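Local coordinates for protein Cow rumen GH26 endo-mannanase (Metagenome, PDB 6UEH) that probably hydrolyses internal beta-1,4-mannosidic linkages in mannans such as galactomannan, as a rumen endo-mannanase of glycoside hydrolase family 26 carrying an accessory domain, at residues Y185-E190 against F455-K460; E226-K229 against I234-A237; P310-E315 against L426-S431; L446-W451 against K468-S473. All coordinates share one frame; numbering follows the deposited sequence.

Contact 1. Residues Y185-E190 against F455-K460; sequences YELEFE and FILDEK
E188 and L457 bury nearly equal shares of surface in this contact, and I456 fills in beneath them. E188 is a glutamate used in two ways. Its methylene CG packs on the branch methyl CG2 of I456, 3.6 Å away, while its carboxylate turns off to find polar company. The bend that divides these roles is at chi2 (83°), which swings the acid group out of line with the stem. There OE2 accepts a hydrogen bond from the backbone N of G453, just ahead of helix 454-457, and OE1 has a hydrogen-bond partner of its own, so this buried acid is not stranded among methyls. The leucine passes close to it as well, with CD1 of L457 lying 4.2 Å from OE2 of E188.

L457 points across at helix 187-196 and also touches Y191. Its CD1 meets CD2 of L187 at 3.7 Å, the two leucines crossing at about a right angle, an apolar pair of partly exposed side chains. I456 suits the deeper place: its beta branch offers CG2 to E188 while the side chain also reaches I192 and Q173.

Just beyond, D458 OD1 accepts from K460 N in an Asx turn as the chain leaves its helix. The contact thus lays the short helix 454-457 against helix 187-196, the helix that follows strand 169-174 in the TIM barrel of family 26.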
loop_
_atom_site.group_PDB
_atom_site.type_symbol
_atom_site.label_atom_id
_atom_site.label_comp_id
_atom_site.label_asym_id
_atom_site.label_seq_id
_atom_site.Cartn_x
_atom_site.Cartn_y
_atom_site.Cartn_z
ATOM N N TYR A 185 -17.888 21.448 -0.809
ATOM C CA TYR A 185 -16.756 20.544 -1.000
ATOM C C TYR A 185 -15.586 20.849 -0.072
ATOM O O TYR A 185 -14.617 20.094 -0.023
ATOM C CB TYR A 185 -16.274 20.596 -2.452
ATOM C CG TYR A 185 -17.286 20.086 -3.445
ATOM C CD1 TYR A 185 -17.354 18.737 -3.760
ATOM C CD2 TYR A 185 -18.176 20.951 -4.069
ATOM C CE1 TYR A 185 -18.279 18.261 -4.664
ATOM C CE2 TYR A 185 -19.104 20.484 -4.977
ATOM C CZ TYR A 185 -19.150 19.137 -5.270
ATOM O OH TYR A 185 -20.071 18.659 -6.172
ATOM N N GLU A 186 -15.676 21.949 0.665
ATOM C CA GLU A 186 -14.557 22.392 1.487
ATOM C C GLU A 186 -14.681 21.969 2.946
ATOM O O GLU A 186 -13.747 22.161 3.725
ATOM C CB GLU A 186 -14.413 23.915 1.403
ATOM C CG GLU A 186 -14.351 24.445 -0.017
ATOM C CD GLU A 186 -13.270 23.769 -0.843
ATOM O OE1 GLU A 186 -13.535 23.447 -2.021
ATOM O OE2 GLU A 186 -12.155 23.561 -0.318
ATOM N N LEU A 187 -15.825 21.389 3.305
ATOM C CA LEU A 187 -16.131 21.028 4.692
ATOM C C LEU A 187 -15.002 20.250 5.371
ATOM O O LEU A 187 -14.486 20.675 6.404
ATOM C CB LEU A 187 -17.428 20.214 4.752
ATOM C CG LEU A 187 -18.111 20.021 6.111
ATOM C CD1 LEU A 187 -19.601 19.828 5.920
ATOM C CD2 LEU A 187 -17.532 18.842 6.881
ATOM N N GLU A 188 -14.628 19.112 4.790
ATOM C CA GLU A 188 -13.567 18.276 5.347
ATOM C C GLU A 188 -12.258 19.045 5.496
ATOM O O GLU A 188 -11.518 18.856 6.459
ATOM C CB GLU A 188 -13.336 17.038 4.474
ATOM C CG GLU A 188 -14.306 15.889 4.721
ATOM C CD GLU A 188 -15.621 16.049 3.984
ATOM O OE1 GLU A 188 -15.840 17.112 3.363
ATOM O OE2 GLU A 188 -16.436 15.103 4.021
ATOM N N PHE A 189 -11.984 19.921 4.538
ATOM C CA PHE A 189 -10.724 20.647 4.512
ATOM C C PHE A 189 -10.702 21.765 5.548
ATOM O O PHE A 189 -9.687 21.986 6.211
ATOM C CB PHE A 189 -10.471 21.186 3.103
ATOM C CG PHE A 189 -10.447 20.108 2.059
ATOM C CD1 PHE A 189 -11.623 19.680 1.461
ATOM C CD2 PHE A 189 -9.258 19.490 1.708
ATOM C CE1 PHE A 189 -11.609 18.671 0.518
ATOM C CE2 PHE A 189 -9.237 18.481 0.764
ATOM C CZ PHE A 189 -10.415 18.070 0.172
ATOM N N GLU A 190 -11.824 22.460 5.700
ATOM C CA GLU A 190 -11.926 23.504 6.711
ATOM C C GLU A 190 -11.893 22.899 8.112
ATOM O O GLU A 190 -11.445 23.544 9.060
ATOM C CB GLU A 190 -13.198 24.329 6.513
ATOM C CG GLU A 190 -13.207 25.128 5.218
ATOM C CD GLU A 190 -12.006 26.048 5.098
ATOM O OE1 GLU A 190 -11.846 26.935 5.962
ATOM O OE2 GLU A 190 -11.217 25.879 4.146
ATOM N N PHE A 455 -14.485 9.324 8.009
ATOM C CA PHE A 455 -13.127 8.802 8.108
ATOM C C PHE A 455 -12.133 9.878 8.534
ATOM O O PHE A 455 -11.052 9.568 9.037
ATOM C CB PHE A 455 -12.714 8.159 6.785
ATOM C CG PHE A 455 -13.532 6.950 6.435
ATOM C CD1 PHE A 455 -13.290 5.732 7.053
ATOM C CD2 PHE A 455 -14.560 7.033 5.510
ATOM C CE1 PHE A 455 -14.052 4.615 6.745
ATOM C CE2 PHE A 455 -15.324 5.919 5.195
ATOM C CZ PHE A 455 -15.069 4.710 5.814
ATOM N N ILE A 456 -12.511 11.141 8.360
ATOM C CA ILE A 456 -11.701 12.250 8.853
ATOM C C ILE A 456 -12.446 13.020 9.948
ATOM O O ILE A 456 -11.832 13.523 10.889
ATOM C CB ILE A 456 -11.294 13.214 7.708
ATOM C CG1 ILE A 456 -10.436 14.367 8.240
ATOM C CG2 ILE A 456 -12.518 13.747 6.976
ATOM C CD1 ILE A 456 -9.140 13.920 8.888
ATOM N N LEU A 457 -13.770 13.079 9.840
ATOM C CA LEU A 457 -14.578 13.897 10.740
ATOM C C LEU A 457 -14.921 13.210 12.065
ATOM O O LEU A 457 -15.260 13.881 13.042
ATOM C CB LEU A 457 -15.874 14.318 10.043
ATOM C CG LEU A 457 -15.749 15.114 8.743
ATOM C CD1 LEU A 457 -17.129 15.376 8.164
ATOM C CD2 LEU A 457 -15.006 16.419 8.973
ATOM N N ASP A 458 -14.848 11.882 12.097
ATOM C CA ASP A 458 -15.205 11.125 13.296
ATOM C C ASP A 458 -13.949 10.687 14.043
ATOM O O ASP A 458 -13.061 10.059 13.467
ATOM C CB ASP A 458 -16.062 9.910 12.927
ATOM C CG ASP A 458 -16.808 9.324 14.115
ATOM O OD1 ASP A 458 -16.245 9.279 15.230
ATOM O OD2 ASP A 458 -17.968 8.904 13.927
ATOM N N GLU A 459 -13.885 11.013 15.329
ATOM C CA GLU A 459 -12.700 10.719 16.125
ATOM C C GLU A 459 -12.486 9.225 16.359
ATOM O O GLU A 459 -11.425 8.819 16.830
ATOM C CB GLU A 459 -12.766 11.446 17.469
ATOM C CG GLU A 459 -12.514 12.938 17.366
ATOM C CD GLU A 459 -12.166 13.558 18.700
ATOM O OE1 GLU A 459 -10.985 13.473 19.105
ATOM O OE2 GLU A 459 -13.074 14.127 19.344
ATOM N N LYS A 460 -13.481 8.405 16.028
ATOM C CA LYS A 460 -13.309 6.956 16.108
ATOM C C LYS A 460 -12.343 6.496 15.020
ATOM O O LYS A 460 -11.739 5.430 15.121
ATOM C CB LYS A 460 -14.647 6.227 15.970
ATOM C CG LYS A 460 -15.201 6.199 14.555
ATOM C CD LYS A 460 -16.522 5.452 14.493
ATOM C CE LYS A 460 -17.095 5.471 13.085
ATOM N NZ LYS A 460 -18.439 4.833 13.032
#

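Contact 2. Residues E226-K229 against I234-A237; sequences EWVK and IATA
V228 on helix 220-230 and I234 at the start of strand 234-238 bring their CA atoms to 5.8 Å, so helix and strand are close together where the chain has just turned from one into the other. They belong to the beta-alpha-beta unit of strand 202-206, helix 220-230 and strand 234-238, the repeating element of a TIM barrel.

The side chain of V228 packs outside the strand. Its CG2 lies beside the backbone N and anti to the carbonyl carbon, which brings it 3.8 Å from CB of A235; V228 also touches V304. Alanine suits the strand position because its single methyl leaves the helix room to come close, and A235 is shared besides with F205 and L306. I234 turns its own side chain away, toward I202, I307 and L482, and gives the helix its backbone instead.

W227 meets that backbone edge-on. With CG anti to the backbone N (chi1 -174°), the indole reaches toward the strand, and I234 O and A235 N lie at the ring edge, near its plane. The N-H is shared: it bonds A201 O, before strand 202-206, and makes a weak, bent bond to I234 O (121°). If a phenylalanine replaced W227, the carbonyl of A201 would probably lose this donor and that of I234 its weak one, leaving the helix more dependent on packing such as that of V228 on A235. The weak bond runs 3.1 Å from W227 NE1 to I234 O, whereas I234 N, a donor itself, sits 3.3 Å from the same NE1 without bonding it.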
loop_
_atom_site.group_PDB
_atom_site.type_symbol
_atom_site.label_atom_id
_atom_site.label_comp_id
_atom_site.label_asym_id
_atom_site.label_seq_id
_atom_site.Cartn_x
_atom_site.Cartn_y
_atom_site.Cartn_z
ATOM N N GLU A 226 -8.313 24.679 -9.458
ATOM C CA GLU A 226 -8.264 25.613 -8.341
ATOM C C GLU A 226 -7.227 25.174 -7.310
ATOM O O GLU A 226 -6.412 25.977 -6.856
ATOM C CB GLU A 226 -9.646 25.738 -7.690
ATOM C CG GLU A 226 -9.835 26.972 -6.816
ATOM C CD GLU A 226 -9.275 26.802 -5.417
ATOM O OE1 GLU A 226 -9.113 25.645 -4.971
ATOM O OE2 GLU A 226 -8.999 27.830 -4.761
ATOM N N TRP A 227 -7.258 23.894 -6.953
ATOM C CA TRP A 227 -6.358 23.358 -5.937
ATOM C C TRP A 227 -4.897 23.500 -6.351
ATOM O O TRP A 227 -4.061 23.949 -5.567
ATOM C CB TRP A 227 -6.681 21.887 -5.658
ATOM C CG TRP A 227 -5.889 21.307 -4.522
ATOM C CD1 TRP A 227 -4.829 20.449 -4.609
ATOM C CD2 TRP A 227 -6.088 21.558 -3.127
ATOM N NE1 TRP A 227 -4.359 20.147 -3.353
ATOM C CE2 TRP A 227 -5.114 20.818 -2.425
ATOM C CE3 TRP A 227 -6.994 22.336 -2.400
ATOM C CZ2 TRP A 227 -5.027 20.827 -1.036
ATOM C CZ3 TRP A 227 -6.905 22.347 -1.021
ATOM C CH2 TRP A 227 -5.928 21.597 -0.354
ATOM N N VAL A 228 -4.599 23.126 -7.590
ATOM C CA VAL A 228 -3.224 23.123 -8.072
ATOM C C VAL A 228 -2.740 24.516 -8.465
ATOM O O VAL A 228 -1.721 24.988 -7.963
ATOM C CB VAL A 228 -3.060 22.180 -9.282
ATOM C CG1 VAL A 228 -1.662 22.303 -9.870
ATOM C CG2 VAL A 228 -3.353 20.741 -8.880
ATOM N N LYS A 229 -3.479 25.172 -9.352
ATOM C CA LYS A 229 -3.020 26.419 -9.956
ATOM C C LYS A 229 -3.197 27.639 -9.053
ATOM O O LYS A 229 -2.452 28.612 -9.168
ATOM C CB LYS A 229 -3.743 26.653 -11.286
ATOM C CG LYS A 229 -3.544 25.533 -12.300
ATOM C CD LYS A 229 -2.178 25.608 -12.972
ATOM C CE LYS A 229 -2.165 26.660 -14.074
ATOM N NZ LYS A 229 -0.841 26.762 -14.749
ATOM N N ILE A 234 -1.293 19.667 -4.501
ATOM C CA ILE A 234 -1.098 18.487 -5.330
ATOM C C ILE A 234 -2.427 17.754 -5.478
ATOM O O ILE A 234 -3.152 17.586 -4.503
ATOM C CB ILE A 234 -0.045 17.538 -4.719
ATOM C CG1 ILE A 234 1.305 18.252 -4.591
ATOM C CG2 ILE A 234 0.091 16.271 -5.549
ATOM C CD1 ILE A 234 2.369 17.424 -3.906
ATOM N N ALA A 235 -2.747 17.323 -6.693
ATOM C CA ALA A 235 -4.020 16.653 -6.934
ATOM C C ALA A 235 -3.851 15.160 -7.206
ATOM O O ALA A 235 -2.961 14.752 -7.950
ATOM C CB ALA A 235 -4.750 17.316 -8.096
ATOM N N THR A 236 -4.709 14.351 -6.589
ATOM C CA THR A 236 -4.826 12.941 -6.944
ATOM C C THR A 236 -6.292 12.640 -7.246
ATOM O O THR A 236 -7.188 13.314 -6.735
ATOM C CB THR A 236 -4.304 12.002 -5.826
ATOM O OG1 THR A 236 -4.312 10.646 -6.291
ATOM C CG2 THR A 236 -5.162 12.107 -4.575
ATOM N N ALA A 237 -6.548 11.648 -8.093
ATOM C CA ALA A 237 -7.930 11.330 -8.430
ATOM C C ALA A 237 -8.148 9.859 -8.760
ATOM O O ALA A 237 -7.355 9.238 -9.471
ATOM C CB ALA A 237 -8.396 12.196 -9.590
#

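Contact 3. Residues P310-E315 against L426-S431; sequences PLHEAE and LAENDS. With ACT (acetate ion), chain D.
The imidazole of H312 and the carboxylate of E428 are turned 44° apart, and OE2 of E428 approaches the ring obliquely, 3.7 Å from CD2 of H312. At the ring edge, near its plane, lies an oxygen of a bound acetate: H312 NE2 donates to acetate OXT over 2.9 Å at 146°. The carboxylates of E313 and E428 are inclined to one another as well, by 50°, with E313 OE2 only 3.3 Å from E428 OE1. Both atoms are acceptors, so no hydrogen bond joins them.

Each acid is held by donors from elsewhere. R309 makes a salt bridge to E428 OE2, Y388 OH bonds E428 OE1, and W326 NE1 bonds E313 OE1. Both glutamates run extended beyond CG, which carries their acid groups into one pocket from CA atoms of E313 and E428 that are 9.8 Å apart; the length of a glutamate suits this span. An alanine in place of E428 would probably leave R309 without its charge mate and Y388 OH without this acceptor.

The acetate, probably from the crystallisation liquor, is also bonded by H240, and its OXT lies 2.8 Å from E428 OE2. E313 follows the fourth strand of the TIM barrel and E428 belongs to the region where the seventh ends, as with the acid/base and nucleophile of family 26 enzymes. Two neighbouring acids beside imidazole donors are therefore consistent with an active site for retaining glycoside hydrolysis, the acetate occupying part of it.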
loop_
_atom_site.group_PDB
_atom_site.type_symbol
_atom_site.label_atom_id
_atom_site.label_comp_id
_atom_site.label_asym_id
_atom_site.label_seq_id
_atom_site.Cartn_x
_atom_site.Cartn_y
_atom_site.Cartn_z
ATOM N N PRO A 310 -6.643 5.144 -11.423
ATOM C CA PRO A 310 -7.811 4.448 -11.960
ATOM C C PRO A 310 -7.786 2.980 -11.570
ATOM O O PRO A 310 -6.753 2.521 -11.079
ATOM C CB PRO A 310 -7.642 4.615 -13.468
ATOM C CG PRO A 310 -6.155 4.567 -13.651
ATOM C CD PRO A 310 -5.558 5.229 -12.420
ATOM N N LEU A 311 -8.891 2.268 -11.780
ATOM C CA LEU A 311 -8.918 0.814 -11.634
ATOM C C LEU A 311 -8.324 0.374 -10.301
ATOM O O LEU A 311 -7.511 -0.551 -10.247
ATOM C CB LEU A 311 -8.160 0.161 -12.794
ATOM C CG LEU A 311 -8.678 0.506 -14.194
ATOM C CD1 LEU A 311 -7.679 0.094 -15.265
ATOM C CD2 LEU A 311 -10.019 -0.167 -14.434
ATOM N N HIS A 312 -8.733 1.050 -9.234
ATOM C CA HIS A 312 -8.096 0.899 -7.933
ATOM C C HIS A 312 -8.665 -0.263 -7.120
ATOM O O HIS A 312 -9.718 -0.811 -7.457
ATOM C CB HIS A 312 -8.219 2.207 -7.141
ATOM C CG HIS A 312 -9.617 2.533 -6.716
ATOM N ND1 HIS A 312 -10.649 2.704 -7.615
ATOM C CD2 HIS A 312 -10.151 2.731 -5.488
ATOM C CE1 HIS A 312 -11.760 2.983 -6.958
ATOM N NE2 HIS A 312 -11.486 3.008 -5.666
ATOM N N GLU A 313 -7.948 -0.632 -6.059
ATOM C CA GLU A 313 -8.338 -1.718 -5.159
ATOM C C GLU A 313 -8.706 -2.989 -5.920
ATOM O O GLU A 313 -9.662 -3.680 -5.567
ATOM C CB GLU A 313 -9.503 -1.278 -4.269
ATOM C CG GLU A 313 -9.178 -0.098 -3.366
ATOM C CD GLU A 313 -10.322 0.256 -2.424
ATOM O OE1 GLU A 313 -11.400 -0.361 -2.532
ATOM O OE2 GLU A 313 -10.146 1.155 -1.574
ATOM N N ALA A 314 -7.930 -3.289 -6.956
ATOM C CA ALA A 314 -8.276 -4.327 -7.926
ATOM C C ALA A 314 -8.490 -5.710 -7.314
ATOM O O ALA A 314 -9.529 -6.333 -7.534
ATOM C CB ALA A 314 -7.206 -4.403 -8.995
ATOM N N GLU A 315 -7.507 -6.195 -6.561
ATOM C CA GLU A 315 -7.591 -7.539 -6.003
ATOM C C GLU A 315 -8.742 -7.676 -5.011
ATOM O O GLU A 315 -9.419 -8.703 -4.975
ATOM C CB GLU A 315 -6.280 -7.935 -5.320
ATOM C CG GLU A 315 -6.327 -9.333 -4.714
ATOM C CD GLU A 315 -5.028 -9.748 -4.049
ATOM O OE1 GLU A 315 -4.063 -8.954 -4.065
ATOM O OE2 GLU A 315 -4.978 -10.874 -3.508
ATOM N N LEU A 426 0.002 5.586 1.148
ATOM C CA LEU A 426 -1.319 5.238 1.651
ATOM C C LEU A 426 -2.349 6.033 0.859
ATOM O O LEU A 426 -2.728 7.138 1.248
ATOM C CB LEU A 426 -1.436 5.531 3.149
ATOM C CG LEU A 426 -0.603 4.648 4.081
ATOM C CD1 LEU A 426 -0.673 5.157 5.514
ATOM C CD2 LEU A 426 -1.066 3.199 3.997
ATOM N N ALA A 427 -2.777 5.473 -0.270
ATOM C CA ALA A 427 -3.683 6.162 -1.188
ATOM C C ALA A 427 -5.043 6.425 -0.552
ATOM O O ALA A 427 -5.702 7.416 -0.870
ATOM C CB ALA A 427 -3.845 5.356 -2.469
ATOM N N GLU A 428 -5.462 5.516 0.324
ATOM C CA GLU A 428 -6.675 5.682 1.122
ATOM C C GLU A 428 -6.462 5.095 2.508
ATOM O O GLU A 428 -5.682 4.156 2.676
ATOM C CB GLU A 428 -7.887 4.998 0.477
ATOM C CG GLU A 428 -8.311 5.525 -0.876
ATOM C CD GLU A 428 -9.590 4.870 -1.366
ATOM O OE1 GLU A 428 -10.315 4.290 -0.531
ATOM O OE2 GLU A 428 -9.869 4.929 -2.580
ATOM N N ASN A 429 -7.166 5.636 3.497
ATOM C CA ASN A 429 -7.172 5.035 4.824
ATOM C C ASN A 429 -8.358 5.491 5.661
ATOM O O ASN A 429 -9.024 6.476 5.333
ATOM C CB ASN A 429 -5.865 5.339 5.573
ATOM C CG ASN A 429 -5.471 6.809 5.509
ATOM O OD1 ASN A 429 -4.581 7.197 4.745
ATOM N ND2 ASN A 429 -6.125 7.634 6.318
ATOM N N ASP A 430 -8.649 4.752 6.727
ATOM C CA ASP A 430 -9.496 5.301 7.770
ATOM C C ASP A 430 -8.567 6.062 8.701
ATOM O O ASP A 430 -8.355 7.258 8.517
ATOM C CB ASP A 430 -10.315 4.218 8.505
ATOM C CG ASP A 430 -9.567 2.905 8.672
ATOM O OD1 ASP A 430 -8.320 2.906 8.664
ATOM O OD2 ASP A 430 -10.244 1.863 8.826
ATOM N N SER A 431 -7.978 5.362 9.666
ATOM C CA SER A 431 -7.030 5.989 10.574
ATOM C C SER A 431 -5.719 6.342 9.878
ATOM O O SER A 431 -5.165 5.539 9.131
ATOM C CB SER A 431 -6.738 5.076 11.772
ATOM O OG SER A 431 -7.871 4.948 12.613
HETATM C C ACT D . -13.408 3.648 -2.337
HETATM O O ACT D . -14.411 3.217 -2.947
HETATM O OXT ACT D . -12.398 3.877 -3.038
HETATM C CH3 ACT D . -13.422 3.882 -0.856
#

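Contact 4. Residues L446-W451 against K468-S473; sequences LYFCPW and KEIYTS
F448 and Y471 form an offset edge-to-face aromatic pair, the edge of F448 directed at the face of Y471. Their centroids are 5.9 Å apart and the planes stand at 80°. CZ of F448 comes nearest the tyrosine ring at CE2 of Y471, 4.2 Å away, while the hydroxyl OH of Y471 lies near the plane of the phenylalanine, by its edge. A phenylalanine fits here because its C-H edge can rest on a pi face and asks for no polar partner.

Apolar contact comes next. I470 advances from the direction opposite to F448, and its CD1 stops 3.8 Å from CE2 of F448. CG1 anti to the backbone N (chi1 -174°), followed by an extended chi2, gives the isoleucine its full length for this reach.

The fold explains why these residues meet. The backbone of 446-451 is bonded to strand 423-429 through L446, Y447 and W451 and to strand 169-174 through L446, F448 and P450, so it sits between the seventh and first strands where the TIM barrel closes. Helix 464-471 covers that seam from outside, with Y471 also touching S171 and I192.

Hydrogen bonds finish the helix. K468 O accepts from both T472 N at 3.1 Å and T472 OG1 at 2.8 Å, which arrive from opposite faces of the carbonyl plane. Threonine suits the place because its hydroxyl adds a second donor to the backbone N-H, and S473 N bonds I470 O.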
loop_
_atom_site.group_PDB
_atom_site.type_symbol
_atom_site.label_atom_id
_atom_site.label_comp_id
_atom_site.label_asym_id
_atom_site.label_seq_id
_atom_site.Cartn_x
_atom_site.Cartn_y
_atom_site.Cartn_z
ATOM N N LEU A 446 4.690 7.406 1.236
ATOM C CA LEU A 446 4.888 8.711 0.600
ATOM C C LEU A 446 3.869 9.747 1.061
ATOM O O LEU A 446 4.221 10.897 1.327
ATOM C CB LEU A 446 4.826 8.580 -0.924
ATOM C CG LEU A 446 4.844 9.896 -1.707
ATOM C CD1 LEU A 446 6.122 10.685 -1.423
ATOM C CD2 LEU A 446 4.688 9.635 -3.198
ATOM N N TYR A 447 2.603 9.345 1.130
ATOM C CA TYR A 447 1.561 10.233 1.635
ATOM C C TYR A 447 0.430 9.446 2.292
ATOM O O TYR A 447 0.378 8.218 2.190
ATOM C CB TYR A 447 1.023 11.137 0.512
ATOM C CG TYR A 447 0.153 10.485 -0.558
ATOM C CD1 TYR A 447 -1.224 10.366 -0.391
ATOM C CD2 TYR A 447 0.702 10.046 -1.756
ATOM C CE1 TYR A 447 -2.024 9.796 -1.373
ATOM C CE2 TYR A 447 -0.091 9.476 -2.746
ATOM C CZ TYR A 447 -1.452 9.353 -2.549
ATOM O OH TYR A 447 -2.244 8.790 -3.532
ATOM N N PHE A 448 -0.452 10.154 2.993
ATOM C CA PHE A 448 -1.660 9.542 3.540
ATOM C C PHE A 448 -2.883 10.296 3.038
ATOM O O PHE A 448 -2.769 11.432 2.579
ATOM C CB PHE A 448 -1.636 9.506 5.078
ATOM C CG PHE A 448 -1.557 10.865 5.740
ATOM C CD1 PHE A 448 -2.677 11.678 5.842
ATOM C CD2 PHE A 448 -0.371 11.301 6.311
ATOM C CE1 PHE A 448 -2.605 12.915 6.464
ATOM C CE2 PHE A 448 -0.293 12.531 6.940
ATOM C CZ PHE A 448 -1.411 13.338 7.019
ATOM N N CYS A 449 -4.048 9.666 3.133
ATOM C CA CYS A 449 -5.268 10.264 2.612
ATOM C C CYS A 449 -6.514 9.580 3.162
ATOM O O CYS A 449 -6.951 8.561 2.629
ATOM C CB CYS A 449 -5.273 10.204 1.082
ATOM S SG CYS A 449 -6.645 11.081 0.298
ATOM N N PRO A 450 -7.087 10.138 4.237
ATOM C CA PRO A 450 -8.368 9.631 4.733
ATOM C C PRO A 450 -9.464 9.816 3.689
ATOM O O PRO A 450 -9.403 10.761 2.900
ATOM C CB PRO A 450 -8.640 10.495 5.971
ATOM C CG PRO A 450 -7.301 11.045 6.364
ATOM C CD PRO A 450 -6.555 11.222 5.078
ATOM N N TRP A 451 -10.447 8.923 3.678
ATOM C CA TRP A 451 -11.600 9.084 2.804
ATOM C C TRP A 451 -12.445 10.236 3.344
ATOM O O TRP A 451 -12.152 10.769 4.419
ATOM C CB TRP A 451 -12.400 7.780 2.725
ATOM C CG TRP A 451 -13.233 7.633 1.481
ATOM C CD1 TRP A 451 -14.585 7.458 1.417
ATOM C CD2 TRP A 451 -12.765 7.646 0.124
ATOM N NE1 TRP A 451 -14.987 7.359 0.106
ATOM C CE2 TRP A 451 -13.891 7.474 -0.706
ATOM C CE3 TRP A 451 -11.506 7.788 -0.468
ATOM C CZ2 TRP A 451 -13.795 7.442 -2.097
ATOM C CZ3 TRP A 451 -11.415 7.758 -1.851
ATOM C CH2 TRP A 451 -12.551 7.584 -2.648
ATOM N N LYS A 468 -3.760 16.764 15.143
ATOM C CA LYS A 468 -2.956 17.947 15.424
ATOM C C LYS A 468 -1.476 17.594 15.519
ATOM O O LYS A 468 -0.619 18.339 15.040
ATOM C CB LYS A 468 -3.425 18.622 16.716
ATOM C CG LYS A 468 -4.825 19.205 16.628
ATOM C CD LYS A 468 -5.187 19.995 17.875
ATOM C CE LYS A 468 -5.197 19.108 19.105
ATOM N NZ LYS A 468 -5.612 19.858 20.327
ATOM N N GLU A 469 -1.179 16.450 16.125
ATOM C CA GLU A 469 0.208 16.047 16.315
ATOM C C GLU A 469 0.914 15.776 14.989
ATOM O O GLU A 469 2.031 16.245 14.774
ATOM C CB GLU A 469 0.302 14.813 17.215
ATOM C CG GLU A 469 1.735 14.419 17.526
ATOM C CD GLU A 469 1.846 13.402 18.646
ATOM O OE1 GLU A 469 0.799 12.912 19.123
ATOM O OE2 GLU A 469 2.989 13.097 19.049
ATOM N N ILE A 470 0.276 15.029 14.093
ATOM C CA ILE A 470 0.943 14.698 12.839
ATOM C C ILE A 470 0.935 15.888 11.881
ATOM O O ILE A 470 1.926 16.138 11.207
ATOM C CB ILE A 470 0.322 13.451 12.150
ATOM C CG1 ILE A 470 1.155 13.053 10.928
ATOM C CG2 ILE A 470 -1.142 13.681 11.774
ATOM C CD1 ILE A 470 0.878 11.654 10.420
ATOM N N TYR A 471 -0.155 16.646 11.845
ATOM C CA TYR A 471 -0.241 17.778 10.925
ATOM C C TYR A 471 0.733 18.902 11.281
ATOM O O TYR A 471 1.152 19.662 10.407
ATOM C CB TYR A 471 -1.670 18.320 10.871
ATOM C CG TYR A 471 -2.455 17.812 9.683
ATOM C CD1 TYR A 471 -2.388 18.462 8.456
ATOM C CD2 TYR A 471 -3.256 16.680 9.783
ATOM C CE1 TYR A 471 -3.099 18.004 7.361
ATOM C CE2 TYR A 471 -3.973 16.210 8.691
ATOM C CZ TYR A 471 -3.888 16.878 7.484
ATOM O OH TYR A 471 -4.595 16.423 6.395
ATOM N N THR A 472 1.101 19.009 12.556
ATOM C CA THR A 472 2.057 20.036 12.971
ATOM C C THR A 472 3.452 19.451 13.169
ATOM O O THR A 472 4.351 20.123 13.680
ATOM C CB THR A 472 1.622 20.738 14.272
ATOM O OG1 THR A 472 1.692 19.817 15.368
ATOM C CG2 THR A 472 0.203 21.274 14.141
ATOM N N SER A 473 3.626 18.199 12.761
ATOM C CA SER A 473 4.914 17.524 12.867
ATOM C C SER A 473 5.861 17.938 11.744
ATOM O O SER A 473 5.428 18.182 10.619
ATOM C CB SER A 473 4.722 16.008 12.849
ATOM O OG SER A 473 5.969 15.341 12.776
#

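From the N terminus, the accessory domain comes first, and all four contacts lie beyond it in the family 26 barrel. Contact 1 opens at 185-190 and closes at 455-460, a loop spanning most of the barrel. Nested inside it are contact 2, a short closure within one beta-alpha-beta unit, and contact 3, which joins the ends of the fourth and seventh strands. Contact 4 opens inside that loop and closes after it, so contacts 1 and 4 cross; contact 1 binds the last part of the barrel to helix 187-196, while contact 4 ties two pieces of that last part together. Contacts 3 and 4 adjoin through L426 N to Y447 O, a probable hydrogen bond, while F455 packs on D430 between contacts 1 and 3.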